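Local coordinates for protein mevalonate kinase (Staphylococcus aureus, PDB 2X7I) that probably catalyses the ATP-dependent phosphorylation of mevalonate to 5-phosphomevalonate, a step of isoprenoid synthesis, as a member of the GHMP kinase family, at residues 201-204 / 205-209; 230-233 / 234-238; 239-243 / 244-248. All blocks are in the same frame, centred on the assembly; numbering follows the deposited sequence.

Contact 1 of 3, residues 201-204 / 205-209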
loop_
_atom_site.group_PDB
_atom_site.type_symbol
_atom_site.label_atom_id
_atom_site.label_comp_id
_atom_site.label_asym_id
_atom_site.label_seq_id
_atom_site.Cartn_x
_atom_site.Cartn_y
_atom_site.Cartn_z
ATOM N N PRO A 201 -15.748 -19.166 -13.732
ATOM C CA PRO A 201 -14.916 -19.706 -12.658
ATOM C C PRO A 201 -15.595 -19.662 -11.282
ATOM O O PRO A 201 -15.052 -20.211 -10.318
ATOM C CB PRO A 201 -13.701 -18.772 -12.674
ATOM C CG PRO A 201 -14.267 -17.431 -13.115
ATOM C CD PRO A 201 -15.534 -17.718 -13.915
ATOM N N GLN A 202 -16.756 -19.003 -11.206
ATOM C CA GLN A 202 -17.477 -18.726 -9.946
ATOM C C GLN A 202 -16.824 -17.643 -9.055
ATOM O O GLN A 202 -17.406 -17.228 -8.053
ATOM C CB GLN A 202 -17.729 -20.012 -9.146
ATOM C CG GLN A 202 -18.970 -19.946 -8.262
ATOM C CD GLN A 202 -19.310 -21.276 -7.621
ATOM O OE1 GLN A 202 -18.432 -21.993 -7.137
ATOM N NE2 GLN A 202 -20.593 -21.608 -7.602
ATOM N N TYR A 203 -15.633 -17.181 -9.433
ATOM C CA TYR A 203 -14.999 -16.013 -8.816
ATOM C C TYR A 203 -15.779 -14.714 -9.106
ATOM O O TYR A 203 -15.644 -13.731 -8.378
ATOM C CB TYR A 203 -13.553 -15.908 -9.318
ATOM C CG TYR A 203 -12.831 -14.607 -9.026
ATOM C CD1 TYR A 203 -12.435 -14.278 -7.734
ATOM C CD2 TYR A 203 -12.511 -13.723 -10.051
ATOM C CE1 TYR A 203 -11.755 -13.085 -7.470
ATOM C CE2 TYR A 203 -11.831 -12.532 -9.796
ATOM C CZ TYR A 203 -11.456 -12.219 -8.505
ATOM O OH TYR A 203 -10.785 -11.039 -8.261
ATOM N N MET A 204 -16.592 -14.717 -10.165
ATOM C CA MET A 204 -17.405 -13.557 -10.544
ATOM C C MET A 204 -18.438 -13.208 -9.488
ATOM O O MET A 204 -18.707 -12.033 -9.240
ATOM C CB MET A 204 -18.127 -13.806 -11.878
ATOM C CG MET A 204 -17.228 -13.749 -13.109
ATOM S SD MET A 204 -16.206 -12.256 -13.196
ATOM C CE MET A 204 -17.451 -10.974 -12.979
ATOM N N SER A 205 -19.025 -14.237 -8.887
ATOM C CA SER A 205 -20.010 -14.058 -7.829
ATOM C C SER A 205 -19.371 -13.494 -6.556
ATOM O O SER A 205 -20.007 -12.732 -5.840
ATOM C CB SER A 205 -20.723 -15.382 -7.536
ATOM O OG SER A 205 -19.786 -16.428 -7.350
ATOM N N HIS A 206 -18.120 -13.860 -6.281
ATOM C CA HIS A 206 -17.387 -13.290 -5.141
ATOM C C HIS A 206 -17.134 -11.792 -5.322
ATOM O O HIS A 206 -17.269 -11.029 -4.375
ATOM C CB HIS A 206 -16.049 -14.002 -4.886
ATOM C CG HIS A 206 -15.238 -13.384 -3.782
ATOM N ND1 HIS A 206 -15.694 -13.296 -2.484
ATOM C CD2 HIS A 206 -13.997 -12.840 -3.777
ATOM C CE1 HIS A 206 -14.780 -12.712 -1.731
ATOM N NE2 HIS A 206 -13.740 -12.427 -2.491
ATOM N N VAL A 207 -16.773 -11.396 -6.537
ATOM C CA VAL A 207 -16.519 -9.999 -6.869
ATOM C C VAL A 207 -17.827 -9.226 -6.889
ATOM O O VAL A 207 -17.863 -8.061 -6.511
ATOM C CB VAL A 207 -15.819 -9.838 -8.250
ATOM C CG1 VAL A 207 -15.391 -8.391 -8.451
ATOM C CG2 VAL A 207 -14.609 -10.756 -8.352
ATOM N N LYS A 208 -18.892 -9.876 -7.345
ATOM C CA LYS A 208 -20.236 -9.319 -7.246
ATOM C C LYS A 208 -20.581 -9.065 -5.774
ATOM O O LYS A 208 -21.044 -7.979 -5.421
ATOM C CB LYS A 208 -21.259 -10.252 -7.904
ATOM C CG LYS A 208 -22.718 -9.835 -7.706
ATOM C CD LYS A 208 -23.659 -10.612 -8.622
ATOM C CE LYS A 208 -25.089 -10.043 -8.573
ATOM N NZ LYS A 208 -26.025 -10.712 -9.551
ATOM N N HIS A 209 -20.281 -10.034 -4.913
ATOM C CA HIS A 209 -20.619 -9.918 -3.487
ATOM C C HIS A 209 -19.773 -8.898 -2.729
ATOM O O HIS A 209 -20.289 -8.219 -1.844
ATOM C CB HIS A 209 -20.545 -11.277 -2.778
ATOM C CG HIS A 209 -21.435 -12.317 -3.376
ATOM N ND1 HIS A 209 -21.130 -13.660 -3.345
ATOM C CD2 HIS A 209 -22.600 -12.210 -4.060
ATOM C CE1 HIS A 209 -22.077 -14.338 -3.971
ATOM N NE2 HIS A 209 -22.982 -13.482 -4.415
#
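Ser205 and Gln202 illustrate how a hydroxyl can serve a carbonyl just ahead of a helix. The OG of Ser205 donates a hydrogen bond of 2.6 Å to Gln202 O, reaching it at a tilt of 28° from the carbonyl plane. Its first torsion, 50°, sets the hydroxyl between the backbone N and the carbonyl carbon and so turns it back toward the preceding residues; the CG methylene of Gln202 lies alongside it. His206 comes next and offers the edge of its imidazole, through CD2, to CE1 of Tyr203 at 4.3 Å, while its ND1 is engaged by Asp239 of helix 226-243. Val207 makes the main apolar meeting. Its CG2 methyl sits over one face of the Tyr203 ring, 3.6 Å from the ring centroid and 19° off the normal, a CH-pi contact displaced toward the hydroxyl-bearing end. The amide of Val207 is bonded to Tyr203 O as well, so the two residues are joined by backbone and side chain together. Lys208 adds the bond from its N to Met204 O (2.9 Å), its own extended chain leading away. Because the N of His206 stays 3.9 Å from Gln202 O, the serine hydroxyl gives that carbonyl a partner where the regular amide ladder of helix 203-222 has not yet begun.

Contact 2 of 3, residues 230-233 / 234-238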
loop_
_atom_site.group_PDB
_atom_site.type_symbol
_atom_site.label_atom_id
_atom_site.label_comp_id
_atom_site.label_asym_id
_atom_site.label_seq_id
_atom_site.Cartn_x
_atom_site.Cartn_y
_atom_site.Cartn_z
ATOM N N ALA A 230 -15.178 -5.537 11.391
ATOM C CA ALA A 230 -14.806 -6.916 11.713
ATOM C C ALA A 230 -15.794 -7.924 11.088
ATOM O O ALA A 230 -15.391 -8.887 10.432
ATOM C CB ALA A 230 -14.736 -7.101 13.231
ATOM N N ASP A 231 -17.085 -7.683 11.283
ATOM C CA ASP A 231 -18.130 -8.472 10.640
ATOM C C ASP A 231 -17.887 -8.549 9.126
ATOM O O ASP A 231 -17.794 -9.637 8.557
ATOM C CB ASP A 231 -19.496 -7.859 10.955
ATOM C CG ASP A 231 -20.641 -8.532 10.218
ATOM O OD1 ASP A 231 -20.452 -9.608 9.615
ATOM O OD2 ASP A 231 -21.751 -7.971 10.248
ATOM N N ILE A 232 -17.747 -7.390 8.493
ATOM C CA ILE A 232 -17.525 -7.302 7.046
ATOM C C ILE A 232 -16.273 -8.061 6.594
ATOM O O ILE A 232 -16.316 -8.765 5.591
ATOM C CB ILE A 232 -17.479 -5.818 6.580
ATOM C CG1 ILE A 232 -18.885 -5.211 6.681
ATOM C CG2 ILE A 232 -16.958 -5.700 5.163
ATOM C CD1 ILE A 232 -18.918 -3.716 6.579
ATOM N N PHE A 233 -15.172 -7.933 7.331
ATOM C CA PHE A 233 -13.952 -8.703 7.019
ATOM C C PHE A 233 -14.254 -10.205 7.009
ATOM O O PHE A 233 -13.871 -10.911 6.084
ATOM C CB PHE A 233 -12.842 -8.429 8.036
ATOM C CG PHE A 233 -11.898 -7.303 7.658
ATOM C CD1 PHE A 233 -12.346 -6.168 6.988
ATOM C CD2 PHE A 233 -10.560 -7.376 8.010
ATOM C CE1 PHE A 233 -11.470 -5.141 6.659
ATOM C CE2 PHE A 233 -9.678 -6.355 7.681
ATOM C CZ PHE A 233 -10.143 -5.233 7.005
ATOM N N ASN A 234 -14.943 -10.683 8.047
ATOM C CA ASN A 234 -15.217 -12.113 8.208
ATOM C C ASN A 234 -16.221 -12.634 7.174
ATOM O O ASN A 234 -16.124 -13.781 6.726
ATOM C CB ASN A 234 -15.698 -12.407 9.633
ATOM C CG ASN A 234 -14.592 -12.237 10.677
ATOM O OD1 ASN A 234 -13.460 -12.682 10.469
ATOM N ND2 ASN A 234 -14.929 -11.624 11.814
ATOM N N GLU A 235 -17.167 -11.781 6.787
ATOM C CA GLU A 235 -18.094 -12.096 5.697
ATOM C C GLU A 235 -17.381 -12.196 4.358
ATOM O O GLU A 235 -17.655 -13.112 3.582
ATOM C CB GLU A 235 -19.239 -11.075 5.620
ATOM C CG GLU A 235 -20.155 -11.143 6.829
ATOM C CD GLU A 235 -21.549 -10.583 6.589
ATOM O OE1 GLU A 235 -22.150 -10.872 5.524
ATOM O OE2 GLU A 235 -22.065 -9.886 7.491
ATOM N N CYS A 236 -16.466 -11.264 4.087
ATOM C CA CYS A 236 -15.658 -11.275 2.857
ATOM C C CYS A 236 -14.904 -12.590 2.731
ATOM O O CYS A 236 -14.907 -13.230 1.681
ATOM C CB CYS A 236 -14.619 -10.146 2.853
ATOM S SG CYS A 236 -15.238 -8.468 2.660
ATOM N N HIS A 237 -14.245 -12.979 3.821
ATOM C CA HIS A 237 -13.404 -14.170 3.818
ATOM C C HIS A 237 -14.188 -15.461 3.609
ATOM O O HIS A 237 -13.796 -16.298 2.796
ATOM C CB HIS A 237 -12.597 -14.281 5.105
ATOM C CG HIS A 237 -11.550 -15.343 5.044
ATOM N ND1 HIS A 237 -10.531 -15.320 4.114
ATOM C CD2 HIS A 237 -11.390 -16.484 5.754
ATOM C CE1 HIS A 237 -9.770 -16.387 4.279
ATOM N NE2 HIS A 237 -10.270 -17.110 5.267
ATOM N N ALA A 238 -15.277 -15.606 4.366
ATOM C CA ALA A 238 -16.185 -16.734 4.245
ATOM C C ALA A 238 -16.744 -16.829 2.827
ATOM O O ALA A 238 -16.801 -17.921 2.254
ATOM C CB ALA A 238 -17.326 -16.617 5.268
#
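Asp231 and Glu235, one helical turn apart, bring two carboxyl groups together: OD1 of Asp231 lies 2.7 Å from OE2 of Glu235, with the two planes 31° apart. Oxygens this close suggest that one acid probably carries a proton, although which one remains open. Torsions explain the meeting. CG of Asp231 stands opposite its backbone N (174°), whereas CG of Glu235 lies beside its own N (-67°), so that this methylene also comes to 3.2 Å from Asp231 OD1. The salt bridge between Glu235 OE2 and Arg216 NH2, with a long, weak ion pair from the same nitrogen to Asp231 OD2, would offset the gathered negative charge.

The backbone supplies four successive amide-to-carbonyl bonds of the alpha-helical kind: Asn234 N to Ala230 O, Glu235 N to Asp231 O, Cys236 N to Ile232 O and His237 N to Phe233 O, the last 3.1 Å long. They belong to helix 226-243 in the C-terminal GHMP kinase region, where one side of the helix meets helix 203-222, another lies on strand 264-267, the edge strand of the four-stranded antiparallel sheet, with Phe233 touching Ala264 and Lys266, and Asn234 and His237 reach helix 248-259.

Apolar contact between the segments is modest, CG2 of Ile232 approaching SG of Cys236 at 4.1 Å; the cysteine is modelled in two positions, so this approach is less certain. Among the polar side chains, the amide of Asn234 lies near the carbonyl of Ala230, with ND2 3.1 Å from Ala230 O, yet the angle is too poor for a hydrogen bond. That nitrogen is instead bonded to Ile263 O.

Contact 3 of 3, residues 239-243 / 244-248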
loop_
_atom_site.group_PDB
_atom_site.type_symbol
_atom_site.label_atom_id
_atom_site.label_comp_id
_atom_site.label_asym_id
_atom_site.label_seq_id
_atom_site.Cartn_x
_atom_site.Cartn_y
_atom_site.Cartn_z
ATOM N N ASP A 239 -17.140 -15.688 2.267
ATOM C CA ASP A 239 -17.623 -15.630 0.888
ATOM C C ASP A 239 -16.568 -16.149 -0.088
ATOM O O ASP A 239 -16.887 -16.968 -0.953
ATOM C CB ASP A 239 -18.030 -14.206 0.488
ATOM C CG ASP A 239 -18.732 -14.158 -0.863
ATOM O OD1 ASP A 239 -18.049 -13.913 -1.878
ATOM O OD2 ASP A 239 -19.963 -14.395 -0.920
ATOM N N LEU A 240 -15.326 -15.685 0.058
ATOM C CA LEU A 240 -14.220 -16.149 -0.791
ATOM C C LEU A 240 -14.043 -17.662 -0.688
ATOM O O LEU A 240 -13.931 -18.352 -1.704
ATOM C CB LEU A 240 -12.896 -15.460 -0.417
ATOM C CG LEU A 240 -11.650 -15.925 -1.194
ATOM C CD1 LEU A 240 -11.678 -15.412 -2.630
ATOM C CD2 LEU A 240 -10.376 -15.493 -0.490
ATOM N N LYS A 241 -14.016 -18.158 0.546
ATOM C CA LYS A 241 -13.766 -19.572 0.820
ATOM C C LYS A 241 -14.917 -20.458 0.352
ATOM O O LYS A 241 -14.701 -21.565 -0.128
ATOM C CB LYS A 241 -13.557 -19.801 2.313
ATOM C CG LYS A 241 -12.302 -19.190 2.899
ATOM C CD LYS A 241 -11.679 -20.114 3.958
ATOM C CE LYS A 241 -12.667 -20.551 5.048
ATOM N NZ LYS A 241 -12.501 -22.006 5.377
ATOM N N ALA A 242 -16.138 -19.960 0.515
ATOM C CA ALA A 242 -17.326 -20.643 0.036
ATOM C C ALA A 242 -17.276 -20.858 -1.478
ATOM O O ALA A 242 -17.699 -21.900 -1.972
ATOM C CB ALA A 242 -18.573 -19.842 0.412
ATOM N N LEU A 243 -16.739 -19.874 -2.199
ATOM C CA LEU A 243 -16.840 -19.833 -3.662
ATOM C C LEU A 243 -15.561 -20.195 -4.405
ATOM O O LEU A 243 -15.570 -20.252 -5.627
ATOM C CB LEU A 243 -17.302 -18.442 -4.115
ATOM C CG LEU A 243 -18.740 -18.083 -3.744
ATOM C CD1 LEU A 243 -19.016 -16.635 -4.100
ATOM C CD2 LEU A 243 -19.734 -19.036 -4.429
ATOM N N THR A 244 -14.461 -20.431 -3.696
ATOM C CA THR A 244 -13.202 -20.756 -4.367
ATOM C C THR A 244 -12.407 -21.837 -3.643
ATOM O O THR A 244 -12.592 -22.077 -2.442
ATOM C CB THR A 244 -12.298 -19.517 -4.516
ATOM O OG1 THR A 244 -11.871 -19.086 -3.224
ATOM C CG2 THR A 244 -13.029 -18.376 -5.216
ATOM N N VAL A 245 -11.512 -22.467 -4.401
ATOM C CA VAL A 245 -10.585 -23.457 -3.873
ATOM C C VAL A 245 -9.579 -22.734 -2.989
ATOM O O VAL A 245 -8.843 -21.862 -3.459
ATOM C CB VAL A 245 -9.834 -24.203 -5.001
ATOM C CG1 VAL A 245 -8.964 -25.309 -4.415
ATOM C CG2 VAL A 245 -10.818 -24.779 -6.026
ATOM N N SER A 246 -9.570 -23.087 -1.706
ATOM C CA SER A 246 -8.739 -22.416 -0.707
ATOM C C SER A 246 -7.408 -23.141 -0.503
ATOM O O SER A 246 -7.193 -24.231 -1.044
ATOM C CB SER A 246 -9.504 -22.306 0.607
ATOM O OG SER A 246 -10.690 -21.544 0.426
ATOM N N HIS A 247 -6.516 -22.518 0.268
ATOM C CA HIS A 247 -5.137 -22.995 0.426
ATOM C C HIS A 247 -4.779 -23.172 1.907
ATOM O O HIS A 247 -4.908 -22.239 2.708
ATOM C CB HIS A 247 -4.154 -22.028 -0.252
ATOM C CG HIS A 247 -4.427 -21.806 -1.710
ATOM N ND1 HIS A 247 -5.273 -20.816 -2.168
ATOM C CD2 HIS A 247 -3.967 -22.447 -2.812
ATOM C CE1 HIS A 247 -5.323 -20.859 -3.487
ATOM N NE2 HIS A 247 -4.539 -21.839 -3.904
ATOM N N ASP A 248 -4.304 -24.369 2.246
ATOM C CA ASP A 248 -4.097 -24.780 3.637
ATOM C C ASP A 248 -3.147 -23.857 4.407
ATOM O O ASP A 248 -3.428 -23.487 5.545
ATOM C CB ASP A 248 -3.572 -26.226 3.697
ATOM C CG ASP A 248 -4.575 -27.250 3.157
ATOM O OD1 ASP A 248 -4.319 -28.468 3.303
ATOM O OD2 ASP A 248 -5.611 -26.846 2.587
#
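Leu240 meets Thr244 at the point where helix 226-243 comes to its end, and the meeting centres on the threonine hydroxyl. Thr244 OG1 donates a hydrogen bond of 2.7 Å to Leu240 O. The hydroxyl stands well above the carbonyl plane, 46° out of it, rather than on a lone pair. A first torsion of 67° places OG1 between the backbone N and the carbonyl carbon of Thr244, turned back toward the last helical turn. CD1 of Leu240 slants across the threonine side chain, 3.7 Å from the hydroxyl OG1, with the methyl CG2 farther off at 4.2 Å; the leucine also rests on His206 of helix 203-222.

Lys241 turns its aliphatic base to Ser246. The serine hydroxyl OG lies 3.7 Å from Lys241 CA, with the CB, CG and CD carbons of the lysine passing alongside it. From there Ser246 OG gives a weak, 3.5 Å bond to Thr244 O, two residues back along an extended piece of chain. Both Lys241 and Ser246 also touch Glu251 of helix 248-259.

Leu243 closes the helix. Its amide shares two weak bonds, to Asp239 O and to Leu240 O, as expected where the regular ladder frays. Just beyond, the CG2 methyl of Thr244 is folded close to the Leu243 carbonyl, 3.2 Å from Leu243 O, while the leucine side chain reaches Ser205, His206 and His209.

Thr244 is the first residue to leave helical backbone angles and His247 occupies the N-cap position of the next helix. The whole is thus a helix C-terminus with a side-chain hydroxyl bonded to the carbonyl four residues back, at the start of the short loop that leads to helix 248-259.

Along the chain the three contacts follow in series: contact 1 at the start of helix 203-222, contact 2 in the middle of helix 226-243, and contact 3 at that helix's end and in the loop leading to helix 248-259. Their centres lie about 15 Å (1 and 2), 11 Å (1 and 3) and 13 Å (2 and 3) apart, all on one side of the chain's centre. The start of the first helix therefore sits beside the finish of the second, where His206 and Asp239 join contacts 1 and 3. Contacts 2 and 3 adjoin in sequence. Together they describe a helical pair that belongs to the layer packed against the four-stranded antiparallel sheet.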